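Local coordinates for protein halogenase (Chondromyces crocatus, PDB 3E1T) that probably installs a chlorine atom during chondrochloren biosynthesis, acting as an FAD-dependent halogenase with a bound flavin-adenine dinucleotide, at residues Ala53-Ile58 against Gly103-Val108; Gln188-Tyr193 against Val236-Ala241; Cys289-Trp294 against Thr466-Glu471; Phe365-Gln370 against Arg380-Thr385. All blocks are in the same frame, centred on the assembly; numbering follows the deposited sequence.

Interaction 1 of 4, residues Ala53-Ile58 against Gly103-Val108; sequences ATVHGI and GFAYQV
His56 NE2 has two neighbours on the same residue: the carbonyl oxygen Phe104 O lies 2.9 Å from it, near the imidazole plane at the ring edge, while the phenyl ring of Phe104 presents its face to the same nitrogen. Here helix 52-61 packs beside the short strand 105-106 and the residues leading into it; the strand pairs antiparallel with strand 75-82 in the large mixed sheet of this flavin halogenase. The two rings form a textbook T-shaped (edge-to-face) pair, with centroids 4.4 Å apart and planes at 86°. NE2 stands 3.3 Å above the phenyl plane, over its centre, and His56 CE1 comes within 3.2 Å of Phe104 CE2. Phe104 CG sits between the backbone N and the carbonyl carbon (chi1 70°), and the end of the side chain comes nearer the helix than its CB bond would suggest. Over one face of the imidazole lies the backbone nitrogen of Gly103.

One residue earlier on the helix, Val55 fills the apolar half of the contact. Its CG2 rests 3.8 Å from Ala105 CB and also meets the Tyr106 ring, which CG1, anti to the backbone N (chi1 165°), reaches too; the two side chains cross at about a right angle. Met68 of helix 65-69 touches both Val55 and Tyr106. The flavin is about 9 Å from the side chain of Ala105. Within the helix, a wider pi-type turn includes His56, with Ile58 N donating to Ala53 O at 3.0 Å; across the contact, Val55 CG1 approaches Tyr106 CE2 to 3.7 Å.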
# COMPACT_ATOMS: atom_id res chain seq x y z
N ALA A 53 11.30 -4.42 4.70
CA ALA A 53 11.12 -5.64 3.90
C ALA A 53 11.31 -5.35 2.40
O ALA A 53 11.81 -6.20 1.67
CB ALA A 53 9.76 -6.27 4.16
N THR A 54 10.93 -4.15 1.97
CA THR A 54 11.12 -3.70 0.60
C THR A 54 12.55 -3.18 0.38
O THR A 54 13.20 -3.55 -0.59
CB THR A 54 10.11 -2.59 0.23
OG1 THR A 54 8.80 -2.96 0.70
CG2 THR A 54 10.06 -2.37 -1.26
N VAL A 55 13.02 -2.33 1.29
CA VAL A 55 14.36 -1.73 1.17
C VAL A 55 15.49 -2.78 1.30
O VAL A 55 16.40 -2.79 0.48
CB VAL A 55 14.55 -0.58 2.18
CG1 VAL A 55 16.03 -0.22 2.34
CG2 VAL A 55 13.73 0.65 1.76
N HIS A 56 15.39 -3.66 2.29
CA HIS A 56 16.46 -4.64 2.53
C HIS A 56 16.19 -6.02 1.96
O HIS A 56 17.12 -6.80 1.74
CB HIS A 56 16.76 -4.76 4.02
CG HIS A 56 17.28 -3.50 4.63
ND1 HIS A 56 18.62 -3.28 4.85
CD2 HIS A 56 16.64 -2.39 5.07
CE1 HIS A 56 18.78 -2.09 5.40
NE2 HIS A 56 17.59 -1.53 5.54
N GLY A 57 14.91 -6.33 1.73
CA GLY A 57 14.54 -7.60 1.14
C GLY A 57 14.41 -7.50 -0.37
O GLY A 57 15.25 -8.02 -1.10
N ILE A 58 13.35 -6.84 -0.83
CA ILE A 58 13.01 -6.76 -2.26
C ILE A 58 14.10 -6.07 -3.07
O ILE A 58 14.59 -6.64 -4.05
CB ILE A 58 11.64 -6.07 -2.51
CG1 ILE A 58 10.50 -6.82 -1.81
CG2 ILE A 58 11.35 -5.92 -4.00
CD1 ILE A 58 10.28 -8.25 -2.26
N GLY A 103 17.17 -2.84 9.49
CA GLY A 103 17.15 -1.78 10.50
C GLY A 103 16.43 -0.50 10.12
O GLY A 103 15.95 0.23 11.00
N PHE A 104 16.36 -0.21 8.82
CA PHE A 104 15.82 1.06 8.34
C PHE A 104 15.15 0.97 6.97
O PHE A 104 15.21 -0.04 6.29
CB PHE A 104 16.95 2.10 8.29
CG PHE A 104 17.96 1.83 7.20
CD1 PHE A 104 17.84 2.45 5.95
CD2 PHE A 104 19.03 0.97 7.42
CE1 PHE A 104 18.77 2.20 4.94
CE2 PHE A 104 19.98 0.72 6.42
CZ PHE A 104 19.84 1.34 5.17
N ALA A 105 14.54 2.08 6.55
CA ALA A 105 14.00 2.21 5.21
C ALA A 105 14.25 3.63 4.70
O ALA A 105 15.06 4.36 5.26
CB ALA A 105 12.52 1.87 5.19
N TYR A 106 13.56 4.02 3.63
CA TYR A 106 13.71 5.35 3.08
C TYR A 106 12.38 6.07 2.94
O TYR A 106 11.32 5.43 2.90
CB TYR A 106 14.40 5.28 1.72
CG TYR A 106 15.82 4.73 1.73
CD1 TYR A 106 16.88 5.46 2.29
CD2 TYR A 106 16.11 3.50 1.13
CE1 TYR A 106 18.19 4.96 2.28
CE2 TYR A 106 17.41 3.00 1.11
CZ TYR A 106 18.45 3.73 1.68
OH TYR A 106 19.73 3.22 1.65
N GLN A 107 12.45 7.39 2.86
CA GLN A 107 11.33 8.24 2.47
C GLN A 107 11.62 8.68 1.05
O GLN A 107 12.59 9.41 0.81
CB GLN A 107 11.22 9.47 3.37
CG GLN A 107 11.29 9.23 4.87
CD GLN A 107 10.00 8.68 5.45
OE1 GLN A 107 9.21 8.04 4.76
NE2 GLN A 107 9.78 8.92 6.75
N VAL A 108 10.80 8.24 0.10
CA VAL A 108 11.16 8.39 -1.31
C VAL A 108 10.23 9.30 -2.09
O VAL A 108 9.02 9.28 -1.89
CB VAL A 108 11.28 7.03 -2.03
CG1 VAL A 108 12.18 6.08 -1.25
CG2 VAL A 108 9.90 6.39 -2.27

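Interaction 2 of 4, residues Gln188-Tyr193 against Val236-Ala241; sequences QNVALY and VSREAA
The Gln188 side chain meets Arg238 and Glu239 in different ways. Its CG, anti to the backbone N (chi1 -157°), touches Arg238 CD at 3.8 Å as the two chains cross at a slant, with the amide and guanidinium planes nearly perpendicular (84°). Beyond CG the chain stays extended, and Gln188 NE2 donates to Glu239 OE2 at 3.3 Å on the syn side of a carboxylate turned 69° from the amide. An alanine in place of Gln188 would probably leave the Glu239 carboxylate without this donor and open a gap beside the Arg238 methylenes. The guanidinium itself leads away, to a salt bridge with Asp285.

The backbones pair as antiparallel strands 189-197 and 229-237: Val190 and Val236 exchange bonds of 2.9 Å, from Val190 N to Val236 O and from Val236 N to Val190 O. Ala191, after Val190 in strand 189-197, touches the flavin. Arg238 N extends the pattern to Gln188 O, where a short, weakly bonded helix begins at 238-241, Ser237 being its N-cap with OG accepting from Ala240 N. Val190 and Val236 share one sheet face, where Val190 CG2 packs 3.6 Å from Val236 CG2 and, more tightly than usual, 3.4 Å from Ala241 CB.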
# COMPACT_ATOMS: atom_id res chain seq x y z
N GLN A 188 -13.41 4.05 5.35
CA GLN A 188 -14.18 4.91 4.46
C GLN A 188 -13.68 6.34 4.62
O GLN A 188 -14.38 7.21 5.17
CB GLN A 188 -15.67 4.80 4.81
CG GLN A 188 -16.62 5.17 3.69
CD GLN A 188 -18.04 4.69 3.98
OE1 GLN A 188 -18.29 3.49 4.10
NE2 GLN A 188 -18.97 5.64 4.12
N ASN A 189 -12.46 6.56 4.15
CA ASN A 189 -11.72 7.79 4.39
C ASN A 189 -11.33 8.42 3.06
O ASN A 189 -11.29 7.74 2.03
CB ASN A 189 -10.44 7.51 5.19
CG ASN A 189 -10.67 6.62 6.41
OD1 ASN A 189 -9.76 5.88 6.82
ND2 ASN A 189 -11.85 6.71 7.01
N VAL A 190 -11.04 9.72 3.10
CA VAL A 190 -10.46 10.43 1.98
C VAL A 190 -9.17 11.11 2.45
O VAL A 190 -9.12 11.66 3.55
CB VAL A 190 -11.44 11.48 1.39
CG1 VAL A 190 -12.70 10.80 0.90
CG2 VAL A 190 -11.79 12.52 2.43
N ALA A 191 -8.13 11.01 1.63
CA ALA A 191 -6.88 11.72 1.92
C ALA A 191 -6.79 12.99 1.07
O ALA A 191 -7.14 12.99 -0.11
CB ALA A 191 -5.69 10.84 1.68
N LEU A 192 -6.33 14.07 1.70
CA LEU A 192 -6.16 15.36 1.04
C LEU A 192 -4.73 15.77 1.32
O LEU A 192 -4.37 15.93 2.48
CB LEU A 192 -7.13 16.37 1.63
CG LEU A 192 -7.14 17.79 1.06
CD1 LEU A 192 -7.60 17.78 -0.41
CD2 LEU A 192 -8.06 18.65 1.89
N TYR A 193 -3.91 15.92 0.28
CA TYR A 193 -2.48 16.09 0.52
C TYR A 193 -1.77 17.08 -0.41
O TYR A 193 -2.12 17.22 -1.58
CB TYR A 193 -1.76 14.73 0.51
CG TYR A 193 -1.66 14.08 -0.84
CD1 TYR A 193 -0.55 14.30 -1.65
CD2 TYR A 193 -2.67 13.22 -1.32
CE1 TYR A 193 -0.43 13.71 -2.89
CE2 TYR A 193 -2.57 12.62 -2.57
CZ TYR A 193 -1.44 12.87 -3.35
OH TYR A 193 -1.28 12.31 -4.60
N VAL A 236 -9.27 12.11 6.39
CA VAL A 236 -10.52 12.48 7.06
C VAL A 236 -11.68 11.59 6.57
O VAL A 236 -11.46 10.68 5.77
CB VAL A 236 -10.81 14.01 6.89
CG1 VAL A 236 -9.67 14.86 7.52
CG2 VAL A 236 -10.97 14.39 5.42
N SER A 237 -12.90 11.81 7.06
CA SER A 237 -14.05 11.02 6.65
C SER A 237 -14.45 11.30 5.20
O SER A 237 -14.38 12.44 4.74
CB SER A 237 -15.25 11.28 7.57
OG SER A 237 -15.97 12.44 7.14
N ARG A 238 -14.88 10.25 4.52
CA ARG A 238 -15.47 10.36 3.18
C ARG A 238 -16.58 11.42 3.14
O ARG A 238 -16.73 12.13 2.14
CB ARG A 238 -16.02 9.00 2.72
CG ARG A 238 -16.32 8.95 1.23
CD ARG A 238 -17.02 7.65 0.79
NE ARG A 238 -16.96 7.52 -0.67
CZ ARG A 238 -17.83 8.09 -1.51
NH1 ARG A 238 -18.84 8.81 -1.05
NH2 ARG A 238 -17.69 7.93 -2.82
N GLU A 239 -17.35 11.52 4.22
CA GLU A 239 -18.45 12.49 4.32
C GLU A 239 -17.97 13.94 4.31
O GLU A 239 -18.61 14.82 3.73
CB GLU A 239 -19.29 12.23 5.58
CG GLU A 239 -20.07 10.92 5.54
CD GLU A 239 -19.17 9.70 5.53
OE1 GLU A 239 -18.35 9.55 6.46
OE2 GLU A 239 -19.28 8.89 4.57
N ALA A 240 -16.82 14.18 4.95
CA ALA A 240 -16.21 15.51 4.99
C ALA A 240 -15.77 15.98 3.61
O ALA A 240 -15.85 17.17 3.30
CB ALA A 240 -15.03 15.52 5.94
N ALA A 241 -15.33 15.04 2.77
CA ALA A 241 -14.84 15.33 1.43
C ALA A 241 -15.89 16.00 0.55
O ALA A 241 -15.57 16.88 -0.24
CB ALA A 241 -14.34 14.07 0.75

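Interaction 3 of 4, residues Cys289-Trp294 against Thr466-Glu471; sequences CNTSFW and TREITE
Ile469 CD1 packs against the end of strand 288-290. It lies 3.6 Å from Asn290 O and 3.8 Å from Cys289 O, with Cys289 CB at 4.2 Å, so that one methyl spans the backbone of two successive residues. Beside it, Thr291 CG2 meets the carboxylate end of Glu468, 3.6 Å from Glu468 OE1 and 3.7 Å from Glu468 CD, the two side chains crossing obliquely. Glu468 gets there as an extended chain with CG anti to the backbone N (chi1 -172°). An alanine at Glu468 would probably strip the Thr291 methyl of its neighbour on this side and open a gap between the strand end and the helix.

A second shell sets these groups in place. Thr291 OG1 is bonded to the backbone nitrogen of Glu180 and Asn290 O to Arg352 of helix 340-368, while Val182 of the neighbouring strand touches both Thr291 and Ile469. The contact thus joins a small three-stranded antiparallel sheet to the opening turn of helix 467-477. In that turn Thr466 O is gripped from opposite faces of its plane by Thr470 OG1, at 2.7 Å, and by Thr470 N.

No hydrogen bond crosses between the two segments. Their junction rests on methyl groups and one methylene against carbonyls and a carboxylate, so between these segments the fit probably depends on shape and close packing more than on directed bonds.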
# COMPACT_ATOMS: atom_id res chain seq x y z
N CYS A 289 -10.72 -4.87 -1.44
CA CYS A 289 -10.08 -6.13 -1.76
C CYS A 289 -10.89 -6.75 -2.89
O CYS A 289 -12.10 -6.55 -2.98
CB CYS A 289 -10.04 -7.06 -0.54
SG CYS A 289 -9.04 -8.57 -0.72
N ASN A 290 -10.22 -7.50 -3.76
CA ASN A 290 -10.89 -8.21 -4.83
C ASN A 290 -11.33 -9.61 -4.42
O ASN A 290 -10.68 -10.24 -3.58
CB ASN A 290 -10.00 -8.24 -6.08
CG ASN A 290 -10.23 -7.03 -6.97
OD1 ASN A 290 -10.98 -7.11 -7.94
ND2 ASN A 290 -9.59 -5.90 -6.64
N THR A 291 -12.43 -10.09 -4.99
CA THR A 291 -12.93 -11.45 -4.70
C THR A 291 -11.99 -12.55 -5.20
O THR A 291 -12.08 -13.70 -4.75
CB THR A 291 -14.35 -11.71 -5.28
OG1 THR A 291 -14.38 -11.34 -6.66
CG2 THR A 291 -15.39 -10.87 -4.53
N SER A 292 -11.09 -12.19 -6.11
CA SER A 292 -10.10 -13.12 -6.63
C SER A 292 -8.88 -12.34 -7.10
O SER A 292 -9.03 -11.22 -7.59
CB SER A 292 -10.67 -13.92 -7.81
OG SER A 292 -9.76 -14.94 -8.23
N PHE A 293 -7.70 -12.93 -6.93
CA PHE A 293 -6.44 -12.32 -7.39
C PHE A 293 -5.87 -12.97 -8.65
O PHE A 293 -4.88 -12.48 -9.20
CB PHE A 293 -5.36 -12.33 -6.29
CG PHE A 293 -5.73 -11.55 -5.04
CD1 PHE A 293 -6.64 -10.50 -5.07
CD2 PHE A 293 -5.11 -11.85 -3.83
CE1 PHE A 293 -6.96 -9.78 -3.91
CE2 PHE A 293 -5.43 -11.14 -2.67
CZ PHE A 293 -6.35 -10.10 -2.72
N TRP A 294 -6.48 -14.06 -9.11
CA TRP A 294 -6.09 -14.68 -10.38
C TRP A 294 -7.26 -15.46 -11.02
O TRP A 294 -8.23 -15.80 -10.34
CB TRP A 294 -4.89 -15.61 -10.18
CG TRP A 294 -5.24 -16.88 -9.49
CD1 TRP A 294 -5.51 -17.04 -8.16
CD2 TRP A 294 -5.37 -18.18 -10.09
NE1 TRP A 294 -5.79 -18.36 -7.89
CE2 TRP A 294 -5.71 -19.08 -9.06
CE3 TRP A 294 -5.20 -18.67 -11.39
CZ2 TRP A 294 -5.91 -20.45 -9.29
CZ3 TRP A 294 -5.39 -20.03 -11.62
CH2 TRP A 294 -5.75 -20.90 -10.58
N THR A 466 -18.02 -7.51 3.53
CA THR A 466 -19.06 -8.48 3.18
C THR A 466 -18.61 -9.92 3.53
O THR A 466 -17.44 -10.13 3.85
CB THR A 466 -19.37 -8.33 1.69
OG1 THR A 466 -20.62 -8.97 1.38
CG2 THR A 466 -18.26 -8.95 0.84
N ARG A 467 -19.51 -10.90 3.47
CA ARG A 467 -19.17 -12.28 3.87
C ARG A 467 -18.14 -12.97 2.96
O ARG A 467 -17.34 -13.79 3.44
CB ARG A 467 -20.41 -13.18 3.95
CG ARG A 467 -20.98 -13.58 2.58
CD ARG A 467 -21.16 -15.10 2.46
NE ARG A 467 -21.35 -15.51 1.07
CZ ARG A 467 -20.43 -16.12 0.32
NH1 ARG A 467 -19.22 -16.40 0.81
NH2 ARG A 467 -20.71 -16.45 -0.94
N GLU A 468 -18.22 -12.66 1.66
CA GLU A 468 -17.36 -13.29 0.66
C GLU A 468 -15.88 -12.98 0.89
O GLU A 468 -15.07 -13.89 0.94
CB GLU A 468 -17.78 -12.90 -0.77
CG GLU A 468 -17.05 -13.69 -1.87
CD GLU A 468 -17.64 -13.50 -3.27
OE1 GLU A 468 -18.40 -12.53 -3.49
OE2 GLU A 468 -17.35 -14.34 -4.16
N ILE A 469 -15.54 -11.70 1.07
CA ILE A 469 -14.17 -11.33 1.43
C ILE A 469 -13.76 -11.95 2.78
O ILE A 469 -12.67 -12.50 2.91
CB ILE A 469 -13.97 -9.80 1.43
CG1 ILE A 469 -14.23 -9.23 0.02
CG2 ILE A 469 -12.58 -9.43 1.96
CD1 ILE A 469 -13.24 -9.68 -1.07
N THR A 470 -14.65 -11.88 3.77
CA THR A 470 -14.35 -12.40 5.11
C THR A 470 -13.99 -13.89 5.06
O THR A 470 -13.03 -14.33 5.70
CB THR A 470 -15.50 -12.14 6.12
OG1 THR A 470 -15.93 -10.77 6.02
CG2 THR A 470 -15.04 -12.41 7.54
N GLU A 471 -14.77 -14.66 4.30
CA GLU A 471 -14.55 -16.09 4.18
C GLU A 471 -13.23 -16.43 3.49
O GLU A 471 -12.47 -17.26 3.99
CB GLU A 471 -15.73 -16.79 3.49
CG GLU A 471 -16.86 -17.13 4.45
CD GLU A 471 -16.40 -17.98 5.65
OE1 GLU A 471 -16.71 -17.59 6.80
OE2 GLU A 471 -15.73 -19.02 5.44

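Interaction 4 of 4, residues Phe365-Gln370 against Arg380-Thr385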
# COMPACT_ATOMS: atom_id res chain seq x y z
N PHE A 365 -5.66 -0.58 15.57
CA PHE A 365 -4.90 0.66 15.75
C PHE A 365 -5.78 1.91 15.68
O PHE A 365 -5.61 2.83 16.49
CB PHE A 365 -3.74 0.77 14.74
CG PHE A 365 -2.74 1.83 15.09
CD1 PHE A 365 -1.88 1.67 16.18
CD2 PHE A 365 -2.66 3.00 14.35
CE1 PHE A 365 -0.95 2.66 16.50
CE2 PHE A 365 -1.72 3.98 14.67
CZ PHE A 365 -0.88 3.80 15.76
N TYR A 366 -6.68 1.96 14.70
CA TYR A 366 -7.70 3.01 14.65
C TYR A 366 -8.57 3.02 15.93
O TYR A 366 -8.86 4.09 16.47
CB TYR A 366 -8.60 2.82 13.43
CG TYR A 366 -8.16 3.58 12.19
CD1 TYR A 366 -7.11 3.12 11.40
CD2 TYR A 366 -8.79 4.76 11.82
CE1 TYR A 366 -6.71 3.83 10.24
CE2 TYR A 366 -8.42 5.46 10.68
CZ TYR A 366 -7.37 4.98 9.89
OH TYR A 366 -6.99 5.69 8.78
N ASP A 367 -8.97 1.84 16.38
CA ASP A 367 -9.75 1.64 17.62
C ASP A 367 -9.06 2.19 18.87
O ASP A 367 -9.72 2.66 19.77
CB ASP A 367 -10.10 0.16 17.81
CG ASP A 367 -10.91 -0.10 19.10
OD1 ASP A 367 -12.17 -0.15 19.05
OD2 ASP A 367 -10.29 -0.27 20.17
N MET A 368 -7.73 2.15 18.91
CA MET A 368 -7.01 2.56 20.12
C MET A 368 -6.93 4.07 20.33
O MET A 368 -6.67 4.51 21.45
CB MET A 368 -5.61 1.93 20.18
CG MET A 368 -4.57 2.64 19.35
SD MET A 368 -3.10 3.09 20.31
CE MET A 368 -2.34 1.48 20.52
N ASN A 369 -7.14 4.87 19.29
CA ASN A 369 -7.18 6.32 19.50
C ASN A 369 -8.40 6.74 20.33
O ASN A 369 -9.54 6.45 19.99
CB ASN A 369 -7.13 7.10 18.18
CG ASN A 369 -6.84 8.56 18.40
OD1 ASN A 369 -5.78 8.92 18.91
ND2 ASN A 369 -7.77 9.42 18.01
N GLN A 370 -8.12 7.43 21.44
CA GLN A 370 -9.15 7.99 22.32
C GLN A 370 -9.44 9.43 21.91
O GLN A 370 -8.56 10.30 21.99
CB GLN A 370 -8.65 7.97 23.77
CG GLN A 370 -9.64 8.54 24.80
CD GLN A 370 -8.95 9.02 26.06
OE1 GLN A 370 -8.39 10.12 26.09
NE2 GLN A 370 -9.00 8.21 27.11
N ARG A 380 -14.90 4.75 14.09
CA ARG A 380 -13.83 3.82 13.73
C ARG A 380 -13.34 3.03 14.95
O ARG A 380 -12.18 3.11 15.36
CB ARG A 380 -12.71 4.55 12.99
CG ARG A 380 -13.15 4.92 11.56
CD ARG A 380 -12.47 6.17 11.06
NE ARG A 380 -12.96 6.58 9.73
CZ ARG A 380 -14.09 7.25 9.51
NH1 ARG A 380 -14.88 7.60 10.51
NH2 ARG A 380 -14.43 7.58 8.26
N LYS A 381 -14.28 2.26 15.50
CA LYS A 381 -14.05 1.43 16.68
C LYS A 381 -14.37 -0.02 16.38
O LYS A 381 -15.19 -0.32 15.52
CB LYS A 381 -14.89 1.95 17.87
CG LYS A 381 -14.44 3.32 18.42
CD LYS A 381 -13.03 3.30 19.03
CE LYS A 381 -12.35 4.69 19.05
NZ LYS A 381 -11.56 5.04 17.77
N ILE A 382 -13.70 -0.93 17.09
CA ILE A 382 -13.97 -2.36 16.95
C ILE A 382 -15.39 -2.65 17.39
O ILE A 382 -15.83 -2.18 18.43
CB ILE A 382 -12.94 -3.21 17.72
CG1 ILE A 382 -11.62 -3.28 16.92
CG2 ILE A 382 -13.49 -4.61 18.02
CD1 ILE A 382 -10.45 -3.85 17.70
N ILE A 383 -16.12 -3.38 16.55
CA ILE A 383 -17.50 -3.74 16.85
C ILE A 383 -17.50 -5.11 17.52
O ILE A 383 -17.27 -6.14 16.88
CB ILE A 383 -18.41 -3.66 15.60
CG1 ILE A 383 -18.73 -2.19 15.30
CG2 ILE A 383 -19.72 -4.43 15.80
CD1 ILE A 383 -19.23 -1.91 13.90
N ASN A 384 -17.73 -5.07 18.83
CA ASN A 384 -17.59 -6.24 19.69
C ASN A 384 -18.89 -7.03 19.91
O ASN A 384 -19.16 -8.00 19.18
CB ASN A 384 -16.90 -5.88 21.02
CG ASN A 384 -17.37 -4.54 21.62
OD1 ASN A 384 -16.89 -4.13 22.68
ND2 ASN A 384 -18.32 -3.87 20.96
N THR A 385 -19.70 -6.61 20.89
CA THR A 385 -20.90 -7.34 21.33
C THR A 385 -20.52 -8.62 22.09
O THR A 385 -20.82 -8.75 23.28
CB THR A 385 -21.88 -7.68 20.17
OG1 THR A 385 -22.11 -6.51 19.36
CG2 THR A 385 -23.21 -8.20 20.71
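Lys381 passes Asp367 and curls over the end of helix 340-368, which carries Asp367. Its CB passes 3.6 Å from Asp367 OD1, and Lys381 CG lies 4.2 Å from the same oxygen. The chain bends at chi2, and Lys381 CD comes to 3.5 Å from the backbone oxygen Asp367 O. CE follows, 3.4 Å from Asn369 O and equally near Asp367 O. A second bend (chi4 -88°) turns the ammonium back toward the helix, where Lys381 NZ donates to Tyr366 O at 3.1 Å. The same nitrogen bonds to Arg380 O from above that carbonyl's plane, makes a weak bond of 3.3 Å to Asn369 O, and has a further partner in Trp377 O. These four oxygens must share its three N-H groups.

Here is a lysine gathering backbone oxygens where helix 340-368 runs out, in a tight return of the chain through the short helix 375-378. A positive charge at the carboxy-terminal end of a helix probably suits its dipole. The aspartate of the same turn works on the returning chain: with CG anti to the backbone N (chi1 179°), Asp367 OD1 accepts from Ile382 N at 2.6 Å, nearly straight at 166°, on the anti side of the carboxylate. Tyr366 and Arg380 lie side by side and point the same way, Tyr366 CD2 being 4.0 Å from Arg380 CD. Their polar ends have other partners, Asp309 and Trp219 for the tyrosine hydroxyl and Phe376 for the guanidinium. The Ile382 side chain crosses Asp367 at about a right angle, with CG1 and CD1 against the aspartate's CB.

From the N terminus, interaction 1 closes first, bringing helix 52-61 onto strand 105-106. Interaction 2 follows in series, closing a span rich in strands between 188-193 and 236-241; both contacts reach the same large mixed sheet, yet on opposite sides of the chain's centre, with centres about 28 Å apart. Interaction 3 makes the longest closure, from 289-294 to 466-471, and within that span interaction 4 folds the end of helix 340-368 against 380-385. No spans cross. Interactions 2 and 4 touch directly: Arg380 NH2 lies 3.1 Å from Gln188 O, in a weak hydrogen bond, so the returning loop meets the residue just before strand 189-197.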